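Local atomic coordinates of maltose-binding protein MalE1 (Thermotoga maritima, PDB entry 6DTU), a protein that binds maltotetraose and probably serves in maltose and malto-oligosaccharide uptake as a transporter's binding protein. Residues A[228-233]-A[319-324]; A[243-248]-A[315-320]; A[344-349]-A[366-371]. All blocks are in the same frame, centred on the assembly; numbering follows the deposited sequence.

How the contacts relate
Contacts 1 and 2 form one continuous patch on helix 316-326, and contact 3 stands apart. The centres of the first two lie about 6 Å apart. They share Val319 and Gly320, and they touch where Phe321 CE2 meets Val245 CG2 at 3.7 Å. Ile233, which packs on Phe321 in contact 1, also lies against Tyr243 and Asp317 of contact 2. Contact 1 reaches the bound sugar through Trp231; contact 2 packs against contact 1 without touching the sugar itself. Contact 3 joins the last two helices, 341-352 and 358-374, across the chain's centre, about 28 Å and 32 Å from contacts 1 and 2 (centre to centre); its Arg368 side chain lies about 7 Å from a bound glucose.

Contact 1. Residues A[228-233]-A[319-324]; sequences NGPWAI and VGFTLS. With GLC (alpha-D-glucopyranose), chain C; GLC (alpha-D-glucopyranose), chain B.
The amide ND2 of Asn228 is gripped by two tyrosine hydroxyls, those of Tyr211 and Tyr236, while the backbone O of the same residue lies in plane at the edge of the Phe321 ring, 3.8 Å from CE1. On the other side of the amide, Asn228 OD1 takes a weak bond from the N-H of the next residue, Gly229 (2.8 Å from its N). Contact across the segments is carried by Phe321. Its ring receives Pro230 over one face in a CH-pi contact, with Pro230 CB 3.6 Å from the ring centroid and 16° off the normal. Ile233 comes to the ring edge, its CG1 3.8 Å from Phe321 CE2. Beyond the proline, Trp231 turns the other way, toward the sugar. With CG set between the backbone N and the carbonyl carbon (chi1 54°), the indole presents one face to two linked glucoses; CZ2 is 3.5 Å from C1 of the chain C residue. This is consistent with the aromatic stacking on sugar faces familiar from maltose-binding proteins. Gly229 CA backs the opposite face, 3.4 Å above the ring plane, where a side chain at Gly229 would collide with CH2. The turn thus bridges strand 223-228 and helix 233-238, with helix 316-326 facing the proline through Phe321, strand 112-116 beside Phe321 and helix 155-164 touching Trp231.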
ATOM      1  N   ASN A 228      -5.999   8.136   0.659  1.00 13.39           N
ATOM      2  CA  ASN A 228      -4.671   7.709   1.078  1.00 13.22           C
ATOM      3  C   ASN A 228      -4.835   6.650   2.162  1.00 13.97           C
ATOM      4  O   ASN A 228      -5.941   6.382   2.629  1.00 12.81           O
ATOM      5  CB  ASN A 228      -3.867   8.900   1.606  1.00 13.75           C
ATOM      6  CG  ASN A 228      -2.368   8.666   1.574  1.00 14.20           C
ATOM      7  OD1 ASN A 228      -1.886   7.618   1.150  1.00 13.02           O
ATOM      8  ND2 ASN A 228      -1.619   9.662   2.013  1.00 13.67           N
ATOM      9  N   GLY A 229      -3.710   6.060   2.569  1.00 15.03           N
ATOM     10  CA  GLY A 229      -3.724   4.928   3.462  1.00 15.28           C
ATOM     11  C   GLY A 229      -3.296   5.234   4.880  1.00 14.92           C
ATOM     12  O   GLY A 229      -2.872   6.340   5.219  1.00 14.19           O
ATOM     13  N   PRO A 230      -3.356   4.214   5.737  1.00 14.78           N
ATOM     14  CA  PRO A 230      -3.118   4.432   7.168  1.00 12.85           C
ATOM     15  C   PRO A 230      -1.675   4.764   7.505  1.00 15.39           C
ATOM     16  O   PRO A 230      -1.409   5.271   8.599  1.00 14.56           O
ATOM     17  CB  PRO A 230      -3.591   3.112   7.806  1.00 12.71           C
ATOM     18  CG  PRO A 230      -3.374   2.084   6.702  1.00 11.58           C
ATOM     19  CD  PRO A 230      -3.699   2.823   5.416  1.00 13.29           C
ATOM     20  N   TRP A 231      -0.740   4.465   6.605  1.00 15.28           N
ATOM     21  CA  TRP A 231       0.644   4.881   6.766  1.00 14.83           C
ATOM     22  C   TRP A 231       0.794   6.389   6.855  1.00 15.51           C
ATOM     23  O   TRP A 231       1.841   6.862   7.292  1.00 15.26           O
ATOM     24  CB  TRP A 231       1.466   4.391   5.566  1.00 11.34           C
ATOM     25  CG  TRP A 231       0.901   4.800   4.224  1.00 12.65           C
ATOM     26  CD1 TRP A 231       1.071   6.000   3.598  1.00 13.92           C
ATOM     27  CD2 TRP A 231       0.064   4.015   3.360  1.00 12.33           C
ATOM     28  NE1 TRP A 231       0.406   6.010   2.402  1.00 13.67           N
ATOM     29  CE2 TRP A 231      -0.234   4.807   2.233  1.00 11.24           C
ATOM     30  CE3 TRP A 231      -0.484   2.729   3.442  1.00 13.95           C
ATOM     31  CZ2 TRP A 231      -1.038   4.350   1.176  1.00 13.19           C
ATOM     32  CZ3 TRP A 231      -1.272   2.275   2.393  1.00 12.98           C
ATOM     33  CH2 TRP A 231      -1.559   3.094   1.286  1.00 13.36           C
ATOM     34  N   ALA A 232      -0.205   7.160   6.435  1.00 13.63           N
ATOM     35  CA  ALA A 232      -0.072   8.609   6.389  1.00 14.52           C
ATOM     36  C   ALA A 232      -0.583   9.318   7.638  1.00 13.25           C
ATOM     37  O   ALA A 232      -0.280  10.503   7.818  1.00 14.39           O
ATOM     38  CB  ALA A 232      -0.790   9.149   5.150  1.00 13.77           C
ATOM     39  N   ILE A 233      -1.282   8.607   8.522  1.00 15.27           N
ATOM     40  CA  ILE A 233      -2.096   9.212   9.565  1.00 15.43           C
ATOM     41  C   ILE A 233      -1.259   9.776  10.705  1.00 17.93           C
ATOM     42  O   ILE A 233      -1.569  10.847  11.244  1.00 14.81           O
ATOM     43  CB  ILE A 233      -3.096   8.161  10.054  1.00 17.90           C
ATOM     44  CG1 ILE A 233      -4.199   7.970   9.013  1.00 18.92           C
ATOM     45  CG2 ILE A 233      -3.585   8.478  11.463  1.00 22.36           C
ATOM     46  CD1 ILE A 233      -4.948   9.194   8.720  1.00 21.90           C
ATOM     47  N   VAL A 319     -11.149   1.455  12.780  1.00 20.95           N
ATOM     48  CA  VAL A 319     -12.500   1.165  12.313  1.00 19.83           C
ATOM     49  C   VAL A 319     -12.710   1.683  10.892  1.00 18.50           C
ATOM     50  O   VAL A 319     -13.251   0.973  10.036  1.00 19.27           O
ATOM     51  CB  VAL A 319     -13.532   1.711  13.315  1.00 19.68           C
ATOM     52  CG1 VAL A 319     -14.958   1.612  12.761  1.00 20.15           C
ATOM     53  CG2 VAL A 319     -13.410   0.943  14.615  1.00 19.65           C
ATOM     54  N   GLY A 320     -12.238   2.899  10.608  1.00 18.03           N
ATOM     55  CA  GLY A 320     -12.436   3.473   9.280  1.00 17.85           C
ATOM     56  C   GLY A 320     -11.701   2.722   8.180  1.00 19.66           C
ATOM     57  O   GLY A 320     -12.263   2.444   7.112  1.00 17.19           O
ATOM     58  N   PHE A 321     -10.425   2.402   8.409  1.00 18.06           N
ATOM     59  CA  PHE A 321      -9.691   1.675   7.383  1.00 15.40           C
ATOM     60  C   PHE A 321     -10.216   0.253   7.210  1.00 17.04           C
ATOM     61  O   PHE A 321     -10.202  -0.269   6.093  1.00 16.31           O
ATOM     62  CB  PHE A 321      -8.179   1.695   7.677  1.00 17.27           C
ATOM     63  CG  PHE A 321      -7.532   3.039   7.418  1.00 15.57           C
ATOM     64  CD1 PHE A 321      -7.423   3.545   6.131  1.00 14.45           C
ATOM     65  CD2 PHE A 321      -7.066   3.807   8.470  1.00 15.73           C
ATOM     66  CE1 PHE A 321      -6.851   4.786   5.899  1.00 15.83           C
ATOM     67  CE2 PHE A 321      -6.500   5.052   8.240  1.00 17.80           C
ATOM     68  CZ  PHE A 321      -6.398   5.533   6.961  1.00 15.43           C
ATOM     69  N   THR A 322     -10.682  -0.374   8.294  1.00 18.00           N
ATOM     70  CA  THR A 322     -11.279  -1.701   8.197  1.00 15.75           C
ATOM     71  C   THR A 322     -12.540  -1.668   7.340  1.00 17.49           C
ATOM     72  O   THR A 322     -12.736  -2.540   6.489  1.00 17.86           O
ATOM     73  CB  THR A 322     -11.557  -2.219   9.615  1.00 21.00           C
ATOM     74  OG1 THR A 322     -10.315  -2.351  10.318  1.00 20.92           O
ATOM     75  CG2 THR A 322     -12.231  -3.566   9.602  1.00 17.77           C
ATOM     76  N   LEU A 323     -13.393  -0.659   7.534  1.00 18.23           N
ATOM     77  CA  LEU A 323     -14.568  -0.500   6.679  0.54 18.38           C
ATOM     78  C   LEU A 323     -14.176  -0.375   5.212  1.00 15.38           C
ATOM     79  O   LEU A 323     -14.843  -0.924   4.330  1.00 21.04           O
ATOM     80  CB  LEU A 323     -15.371   0.727   7.113  0.54 20.77           C
ATOM     81  CG  LEU A 323     -16.198   0.612   8.396  0.54 21.91           C
ATOM     82  CD1 LEU A 323     -16.917   1.920   8.678  0.54 20.49           C
ATOM     83  CD2 LEU A 323     -17.188  -0.549   8.312  0.54 25.12           C
ATOM     84  N   SER A 324     -13.106   0.369   4.926  1.00 18.30           N
ATOM     85  CA  SER A 324     -12.677   0.529   3.541  1.00 17.43           C
ATOM     86  C   SER A 324     -12.129  -0.780   2.995  1.00 19.76           C
ATOM     87  O   SER A 324     -12.484  -1.192   1.879  1.00 20.34           O
ATOM     88  CB  SER A 324     -11.645   1.665   3.430  1.00 17.16           C
ATOM     89  OG  SER A 324     -11.286   1.905   2.074  1.00 17.05           O
TER
HETATM   90  C1  GLC C   2       1.700   2.579  -0.123  1.00 12.63           C
HETATM   91  C2  GLC C   2       1.290   1.152  -0.114  1.00 12.95           C
HETATM   92  C3  GLC C   2       2.013   0.387  -1.125  1.00 13.78           C
HETATM   93  C4  GLC C   2       1.796   0.961  -2.510  1.00 10.93           C
HETATM   94  C5  GLC C   2       2.171   2.472  -2.571  1.00 11.85           C
HETATM   95  C6  GLC C   2       1.742   3.104  -3.785  1.00 13.17           C
HETATM   96  O2  GLC C   2       1.663   0.611   1.187  1.00 14.30           O
HETATM   97  O3  GLC C   2       1.512  -1.000  -1.180  1.00 12.94           O
HETATM   98  O4  GLC C   2       2.680   0.287  -3.473  1.00 15.28           O
HETATM   99  O5  GLC C   2       1.405   3.147  -1.441  1.00 14.15           O
HETATM  100  O6  GLC C   2       2.387   4.362  -3.891  1.00 17.84           O
HETATM  101  C1  GLC B   1       5.330   4.919   2.833  1.00 18.36           C
HETATM  102  C2  GLC B   1       4.641   3.693   3.285  1.00 12.38           C
HETATM  103  C3  GLC B   1       4.271   2.819   2.157  1.00 14.23           C
HETATM  104  C4  GLC B   1       3.420   3.541   1.172  1.00 12.37           C
HETATM  105  C5  GLC B   1       4.183   4.769   0.605  1.00 13.32           C
HETATM  106  C6  GLC B   1       3.393   5.617  -0.178  1.00 17.14           C
HETATM  107  O1  GLC B   1       6.558   4.593   2.265  1.00 21.14           O
HETATM  108  O2  GLC B   1       5.555   3.003   4.196  1.00 15.09           O
HETATM  109  O3  GLC B   1       3.548   1.672   2.735  1.00 13.99           O
HETATM  110  O4  GLC B   1       3.081   2.654   0.072  1.00 13.10           O
HETATM  111  O5  GLC B   1       4.541   5.617   1.836  1.00 15.94           O
HETATM  112  O6  GLC B   1       4.233   6.621  -0.757  1.00 20.13           O

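Contact 2. Residues A[243-248]-A[315-320]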
ATOM      1  N   TYR A 243      -8.407  15.102  11.673  1.00 17.75           N
ATOM      2  CA  TYR A 243      -8.819  14.299  10.532  1.00 16.57           C
ATOM      3  C   TYR A 243      -9.790  13.195  10.947  1.00 16.09           C
ATOM      4  O   TYR A 243      -9.841  12.761  12.104  1.00 18.46           O
ATOM      5  CB  TYR A 243      -7.595  13.646   9.874  1.00 20.22           C
ATOM      6  CG  TYR A 243      -6.977  12.628  10.795  1.00 18.23           C
ATOM      7  CD1 TYR A 243      -7.346  11.295  10.731  1.00 17.46           C
ATOM      8  CD2 TYR A 243      -6.078  13.014  11.770  1.00 21.18           C
ATOM      9  CE1 TYR A 243      -6.822  10.369  11.614  1.00 20.54           C
ATOM     10  CE2 TYR A 243      -5.538  12.104  12.638  1.00 21.42           C
ATOM     11  CZ  TYR A 243      -5.913  10.781  12.559  1.00 26.27           C
ATOM     12  OH  TYR A 243      -5.378   9.878  13.450  1.00 24.09           O
ATOM     13  N   GLY A 244     -10.556  12.727   9.956  1.00 18.32           N
ATOM     14  CA  GLY A 244     -11.326  11.509  10.083  1.00 14.77           C
ATOM     15  C   GLY A 244     -10.976  10.547   8.957  1.00 17.33           C
ATOM     16  O   GLY A 244     -10.311  10.913   7.980  1.00 17.86           O
ATOM     17  N   VAL A 245     -11.397   9.293   9.128  1.00 17.03           N
ATOM     18  CA  VAL A 245     -11.220   8.246   8.124  1.00 15.12           C
ATOM     19  C   VAL A 245     -12.584   7.637   7.817  1.00 18.68           C
ATOM     20  O   VAL A 245     -13.331   7.283   8.734  1.00 19.91           O
ATOM     21  CB  VAL A 245     -10.233   7.157   8.588  1.00 18.77           C
ATOM     22  CG1 VAL A 245     -10.057   6.101   7.484  1.00 16.30           C
ATOM     23  CG2 VAL A 245      -8.891   7.770   8.999  1.00 16.31           C
ATOM     24  N   ALA A 246     -12.903   7.509   6.534  1.00 18.73           N
ATOM     25  CA  ALA A 246     -14.167   6.950   6.081  1.00 19.73           C
ATOM     26  C   ALA A 246     -13.921   6.165   4.804  1.00 16.37           C
ATOM     27  O   ALA A 246     -12.928   6.401   4.108  1.00 17.62           O
ATOM     28  CB  ALA A 246     -15.173   8.077   5.806  1.00 19.32           C
ATOM     29  N   PRO A 247     -14.791   5.219   4.469  1.00 16.16           N
ATOM     30  CA  PRO A 247     -14.670   4.579   3.157  1.00 18.27           C
ATOM     31  C   PRO A 247     -14.743   5.608   2.036  1.00 15.79           C
ATOM     32  O   PRO A 247     -15.365   6.666   2.172  1.00 20.60           O
ATOM     33  CB  PRO A 247     -15.860   3.618   3.115  1.00 20.83           C
ATOM     34  CG  PRO A 247     -16.174   3.356   4.547  1.00 25.25           C
ATOM     35  CD  PRO A 247     -15.868   4.618   5.281  1.00 18.74           C
ATOM     36  N   ILE A 248     -14.083   5.289   0.927  1.00 17.63           N
ATOM     37  CA  ILE A 248     -14.190   6.147  -0.252  1.00 17.31           C
ATOM     38  C   ILE A 248     -15.658   6.244  -0.627  1.00 16.77           C
ATOM     39  O   ILE A 248     -16.386   5.232  -0.536  1.00 19.83           O
ATOM     40  CB  ILE A 248     -13.360   5.582  -1.411  1.00 19.19           C
ATOM     41  CG1 ILE A 248     -11.884   5.484  -1.005  1.00 18.40           C
ATOM     42  CG2 ILE A 248     -13.546   6.415  -2.694  1.00 20.91           C
ATOM     43  CD1 ILE A 248     -11.043   4.641  -1.968  1.00 21.17           C
ATOM     44  N   ASN A 315     -10.157   1.735  17.909  1.00 21.73           N
ATOM     45  CA  ASN A 315      -9.663   3.029  17.452  1.00 21.99           C
ATOM     46  C   ASN A 315     -10.451   3.487  16.232  1.00 23.08           C
ATOM     47  O   ASN A 315     -10.584   2.725  15.267  1.00 21.50           O
ATOM     48  CB  ASN A 315      -8.174   2.950  17.120  1.00 20.52           C
ATOM     49  CG  ASN A 315      -7.548   4.326  16.831  1.00 24.46           C
ATOM     50  OD1 ASN A 315      -7.965   5.051  15.916  1.00 27.82           O
ATOM     51  ND2 ASN A 315      -6.559   4.693  17.627  1.00 31.49           N
ATOM     52  N   PRO A 316     -10.991   4.711  16.228  1.00 22.55           N
ATOM     53  CA  PRO A 316     -11.782   5.149  15.065  1.00 23.65           C
ATOM     54  C   PRO A 316     -11.045   5.079  13.735  1.00 20.37           C
ATOM     55  O   PRO A 316     -11.699   4.899  12.695  1.00 18.54           O
ATOM     56  CB  PRO A 316     -12.191   6.591  15.416  1.00 23.36           C
ATOM     57  CG  PRO A 316     -11.355   6.980  16.568  1.00 28.97           C
ATOM     58  CD  PRO A 316     -10.954   5.726  17.294  1.00 25.96           C
ATOM     59  N   ASP A 317      -9.714   5.239  13.726  1.00 21.49           N
ATOM     60  CA  ASP A 317      -8.966   5.105  12.479  1.00 18.99           C
ATOM     61  C   ASP A 317      -8.895   3.651  12.033  1.00 19.97           C
ATOM     62  O   ASP A 317      -9.004   3.353  10.840  1.00 18.55           O
ATOM     63  CB  ASP A 317      -7.557   5.687  12.626  1.00 17.38           C
ATOM     64  CG  ASP A 317      -7.554   7.167  12.942  1.00 19.70           C
ATOM     65  OD1 ASP A 317      -8.591   7.841  12.738  1.00 22.98           O
ATOM     66  OD2 ASP A 317      -6.492   7.656  13.402  1.00 22.50           O
ATOM     67  N   VAL A 318      -8.667   2.735  12.977  1.00 21.04           N
ATOM     68  CA  VAL A 318      -8.721   1.311  12.678  1.00 19.07           C
ATOM     69  C   VAL A 318     -10.096   0.937  12.147  1.00 20.08           C
ATOM     70  O   VAL A 318     -10.226   0.189  11.175  1.00 18.63           O
ATOM     71  CB  VAL A 318      -8.345   0.500  13.931  1.00 19.88           C
ATOM     72  CG1 VAL A 318      -8.604  -0.976  13.710  1.00 18.32           C
ATOM     73  CG2 VAL A 318      -6.880   0.760  14.315  1.00 19.87           C
ATOM     74  N   VAL A 319     -11.149   1.455  12.780  1.00 20.95           N
ATOM     75  CA  VAL A 319     -12.500   1.165  12.313  1.00 19.83           C
ATOM     76  C   VAL A 319     -12.710   1.683  10.892  1.00 18.50           C
ATOM     77  O   VAL A 319     -13.251   0.973  10.036  1.00 19.27           O
ATOM     78  CB  VAL A 319     -13.532   1.711  13.315  1.00 19.68           C
ATOM     79  CG1 VAL A 319     -14.958   1.612  12.761  1.00 20.15           C
ATOM     80  CG2 VAL A 319     -13.410   0.943  14.615  1.00 19.65           C
ATOM     81  N   GLY A 320     -12.238   2.899  10.608  1.00 18.03           N
ATOM     82  CA  GLY A 320     -12.436   3.473   9.280  1.00 17.85           C
ATOM     83  C   GLY A 320     -11.701   2.722   8.180  1.00 19.66           C
ATOM     84  O   GLY A 320     -12.263   2.444   7.112  1.00 17.19           O
TER
HETATM   85  O   HOH W   1     -11.324   8.126  11.974  1.00 24.26           O
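Strand 243-246, with Tyr243 and Val245, runs beside the first turn of the helix at 316-320, with Asp317 and Gly320, the two axes coming within 7.2 Å at an angle of 30°. Tyr243 reaches across with its hydroxyl, donating a very short bond of 2.5 Å from OH to Asp317 OD2. The carboxylate oxygen sits in plane at the edge of the phenol ring, and the carboxylate itself is turned 38° from the ring. Its other oxygen, Asp317 OD1, lies 3.3 Å from Tyr243 CE1 and accepts from a water at 2.9 Å. Strand 243-246 is an outer strand of a mixed sheet in this alpha/beta binding-protein fold: Gly244 and Ala246 pair with strand 112-116, while Val245 N is bonded to the water that leads to Asp317. Val245 points its side chain toward the helix. Its CG1, anti to the backbone N, rests 3.8 Å from Gly320 C, while CG2 faces Asp317 OD1. A side chain at Gly320 would run into Val245 O, and the absence of one lets helix and strand come close. The helix start is capped by Asn315, whose OD1 takes Asp317 N at 2.8 Å in the carbonyl plane. Asp317 lies in the first turn, where the helix end would probably favour its negative charge.

Contact 3. Residues A[344-349]-A[366-371]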
ATOM      1  N   MET A 344       0.191   0.572 -16.174  1.00 15.69           N
ATOM      2  CA  MET A 344      -1.020   1.266 -15.758  1.00 15.45           C
ATOM      3  C   MET A 344      -0.736   2.713 -15.362  1.00 15.74           C
ATOM      4  O   MET A 344      -1.520   3.609 -15.702  1.00 14.57           O
ATOM      5  CB  MET A 344      -1.705   0.496 -14.636  1.00 15.03           C
ATOM      6  CG  MET A 344      -2.307  -0.843 -15.074  1.00 13.66           C
ATOM      7  SD  MET A 344      -3.540  -0.651 -16.379  1.00 17.87           S
ATOM      8  CE  MET A 344      -4.830   0.137 -15.437  1.00 19.41           C
ATOM      9  N   ASN A 345       0.388   2.958 -14.670  1.00 14.93           N
ATOM     10  CA  ASN A 345       0.787   4.325 -14.355  1.00 13.20           C
ATOM     11  C   ASN A 345       0.953   5.140 -15.625  1.00 16.45           C
ATOM     12  O   ASN A 345       0.514   6.294 -15.700  1.00 16.67           O
ATOM     13  CB  ASN A 345       2.111   4.341 -13.588  1.00 15.67           C
ATOM     14  CG  ASN A 345       1.979   3.885 -12.166  1.00 14.49           C
ATOM     15  OD1 ASN A 345       0.878   3.748 -11.621  1.00 14.91           O
ATOM     16  ND2 ASN A 345       3.103   3.665 -11.533  1.00 16.50           N
ATOM     17  N   ASP A 346       1.595   4.555 -16.635  1.00 16.71           N
ATOM     18  CA  ASP A 346       1.786   5.265 -17.891  1.00 18.37           C
ATOM     19  C   ASP A 346       0.449   5.583 -18.550  1.00 16.64           C
ATOM     20  O   ASP A 346       0.242   6.703 -19.046  1.00 16.72           O
ATOM     21  CB  ASP A 346       2.710   4.450 -18.794  1.00 17.00           C
ATOM     22  CG  ASP A 346       4.180   4.514 -18.336  1.00 21.50           C
ATOM     23  OD1 ASP A 346       4.506   5.232 -17.365  1.00 23.19           O
ATOM     24  OD2 ASP A 346       5.022   3.845 -18.968  1.00 25.40           O
ATOM     25  N   ALA A 347      -0.488   4.630 -18.536  1.00 16.18           N
ATOM     26  CA  ALA A 347      -1.788   4.870 -19.157  1.00 17.12           C
ATOM     27  C   ALA A 347      -2.536   5.980 -18.442  1.00 17.02           C
ATOM     28  O   ALA A 347      -3.146   6.835 -19.081  1.00 15.92           O
ATOM     29  CB  ALA A 347      -2.635   3.598 -19.171  1.00 18.62           C
ATOM     30  N   LEU A 348      -2.518   5.967 -17.103  1.00 14.59           N
ATOM     31  CA  LEU A 348      -3.223   7.012 -16.369  1.00 16.99           C
ATOM     32  C   LEU A 348      -2.569   8.368 -16.564  1.00 14.94           C
ATOM     33  O   LEU A 348      -3.278   9.380 -16.602  1.00 17.32           O
ATOM     34  CB  LEU A 348      -3.310   6.672 -14.880  1.00 15.13           C
ATOM     35  CG  LEU A 348      -4.160   5.422 -14.671  1.00 15.55           C
ATOM     36  CD1 LEU A 348      -4.205   5.097 -13.197  1.00 18.68           C
ATOM     37  CD2 LEU A 348      -5.555   5.585 -15.249  1.00 16.91           C
ATOM     38  N   ASN A 349      -1.238   8.413 -16.723  1.00 16.39           N
ATOM     39  CA  ASN A 349      -0.578   9.677 -17.042  1.00 16.81           C
ATOM     40  C   ASN A 349      -1.109  10.258 -18.345  1.00 16.93           C
ATOM     41  O   ASN A 349      -1.360  11.468 -18.439  1.00 20.08           O
ATOM     42  CB  ASN A 349       0.938   9.493 -17.115  1.00 15.48           C
ATOM     43  CG  ASN A 349       1.658  10.761 -17.553  1.00 19.66           C
ATOM     44  OD1 ASN A 349       1.689  11.083 -18.742  1.00 24.24           O
ATOM     45  ND2 ASN A 349       2.266  11.454 -16.616  1.00 26.09           N
ATOM     46  N   VAL A 366      -2.928  -2.873 -21.471  1.00 18.97           N
ATOM     47  CA  VAL A 366      -3.101  -4.319 -21.371  1.00 18.45           C
ATOM     48  C   VAL A 366      -2.239  -5.058 -22.400  1.00 21.30           C
ATOM     49  O   VAL A 366      -1.661  -6.112 -22.099  1.00 18.68           O
ATOM     50  CB  VAL A 366      -4.598  -4.682 -21.442  1.00 18.56           C
ATOM     51  CG1 VAL A 366      -4.800  -6.170 -21.611  1.00 20.49           C
ATOM     52  CG2 VAL A 366      -5.327  -4.195 -20.184  1.00 20.05           C
ATOM     53  N   GLU A 367      -2.116  -4.524 -23.622  1.00 21.14           N
ATOM     54  CA  GLU A 367      -1.213  -5.157 -24.580  1.00 25.11           C
ATOM     55  C   GLU A 367       0.230  -5.102 -24.096  1.00 23.12           C
ATOM     56  O   GLU A 367       1.000  -6.049 -24.303  1.00 20.34           O
ATOM     57  CB  GLU A 367      -1.315  -4.482 -25.952  1.00 22.77           C
ATOM     58  CG  GLU A 367      -2.735  -4.283 -26.459  1.00 26.22           C
ATOM     59  CD  GLU A 367      -2.799  -3.850 -27.919  1.00 37.92           C
ATOM     60  OE1 GLU A 367      -3.763  -4.236 -28.615  1.00 41.53           O
ATOM     61  OE2 GLU A 367      -1.897  -3.105 -28.366  1.00 40.92           O
ATOM     62  N   ARG A 368       0.602  -4.019 -23.418  1.00 19.38           N
ATOM     63  CA  ARG A 368       1.942  -3.934 -22.862  1.00 21.14           C
ATOM     64  C   ARG A 368       2.140  -4.950 -21.749  1.00 21.41           C
ATOM     65  O   ARG A 368       3.146  -5.661 -21.731  1.00 20.68           O
ATOM     66  CB  ARG A 368       2.225  -2.511 -22.381  1.00 20.00           C
ATOM     67  CG  ARG A 368       3.551  -2.341 -21.683  1.00 22.54           C
ATOM     68  CD  ARG A 368       3.773  -0.901 -21.249  1.00 24.38           C
ATOM     69  NE  ARG A 368       4.773  -0.789 -20.189  1.00 25.65           N
ATOM     70  CZ  ARG A 368       5.165   0.364 -19.668  1.00 23.49           C
ATOM     71  NH1 ARG A 368       4.640   1.493 -20.116  1.00 22.75           N
ATOM     72  NH2 ARG A 368       6.073   0.391 -18.704  1.00 27.26           N
ATOM     73  N   ILE A 369       1.159  -5.081 -20.854  1.00 18.72           N
ATOM     74  CA  ILE A 369       1.278  -6.028 -19.744  1.00 17.11           C
ATOM     75  C   ILE A 369       1.386  -7.449 -20.274  1.00 19.82           C
ATOM     76  O   ILE A 369       2.228  -8.239 -19.825  1.00 18.79           O
ATOM     77  CB  ILE A 369       0.076  -5.883 -18.801  1.00 17.19           C
ATOM     78  CG1 ILE A 369       0.053  -4.479 -18.194  1.00 16.41           C
ATOM     79  CG2 ILE A 369       0.132  -6.941 -17.721  1.00 18.19           C
ATOM     80  CD1 ILE A 369      -1.247  -4.155 -17.464  1.00 19.97           C
ATOM     81  N   LYS A 370       0.526  -7.793 -21.236  1.00 18.98           N
ATOM     82  CA  LYS A 370       0.507  -9.144 -21.787  1.00 21.39           C
ATOM     83  C   LYS A 370       1.828  -9.476 -22.469  1.00 20.99           C
ATOM     84  O   LYS A 370       2.399 -10.551 -22.253  1.00 20.83           O
ATOM     85  CB  LYS A 370      -0.648  -9.283 -22.785  1.00 20.75           C
ATOM     86  CG  LYS A 370      -2.027  -9.226 -22.162  1.00 25.35           C
ATOM     87  CD  LYS A 370      -3.128  -9.509 -23.160  1.00 29.74           C
ATOM     88  CE  LYS A 370      -3.240 -11.003 -23.414  1.00 30.74           C
ATOM     89  NZ  LYS A 370      -3.711 -11.753 -22.195  1.00 25.95           N
ATOM     90  N   ALA A 371       2.343  -8.550 -23.277  1.00 19.29           N
ATOM     91  CA  ALA A 371       3.594  -8.818 -23.978  1.00 23.85           C
ATOM     92  C   ALA A 371       4.719  -9.066 -22.987  1.00 24.08           C
ATOM     93  O   ALA A 371       5.539  -9.972 -23.173  1.00 28.86           O
ATOM     94  CB  ALA A 371       3.921  -7.668 -24.934  1.00 23.74           C
TER
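Arg368 spans the gap to Asp346 as an extended arm. Its CB points toward helix 341-352, and CG stands anti to the backbone N (chi1 175°), which starts the chain straight toward that helix; from CG to NE it stays stretched, with the side chain lying against Ala342 and Ala343. The aliphatic part makes no close contact with 344-349, and the meeting is left to the guanidinium. CZ comes 3.6 Å from Asp346 OD2, and NH2 lies equally far from that oxygen, so neither is the bonded atom. NH1 is: it donates to Asp346 OD2 over 2.6 Å, with a nearly straight N-H...O angle of 166°. The oxygen lies close to the guanidinium plane, at the edge, but the arginine approaches the carboxylate on its anti side and 26° out of its plane. The two flat groups are turned well away from parallel, and the salt bridge rests on one oxygen and one nitrogen rather than on a paired, two-bond grip. Deeper in the same interface, Met344 CG touches Ile369 CD1 at 4.2 Å, and Leu184 touches both of these side chains. An alanine in place of Arg368 would remove the arm and is likely to leave the carboxylate of Asp346 without this partner. Successive helices 341-352 and 358-374, linked by a short loop, are thus joined here by two unlike contacts, a buried apolar pair and a salt bridge on the solvent side. With Asp346 exposed, water probably screens the charges, while the single short bond still fixes where NH1 sits.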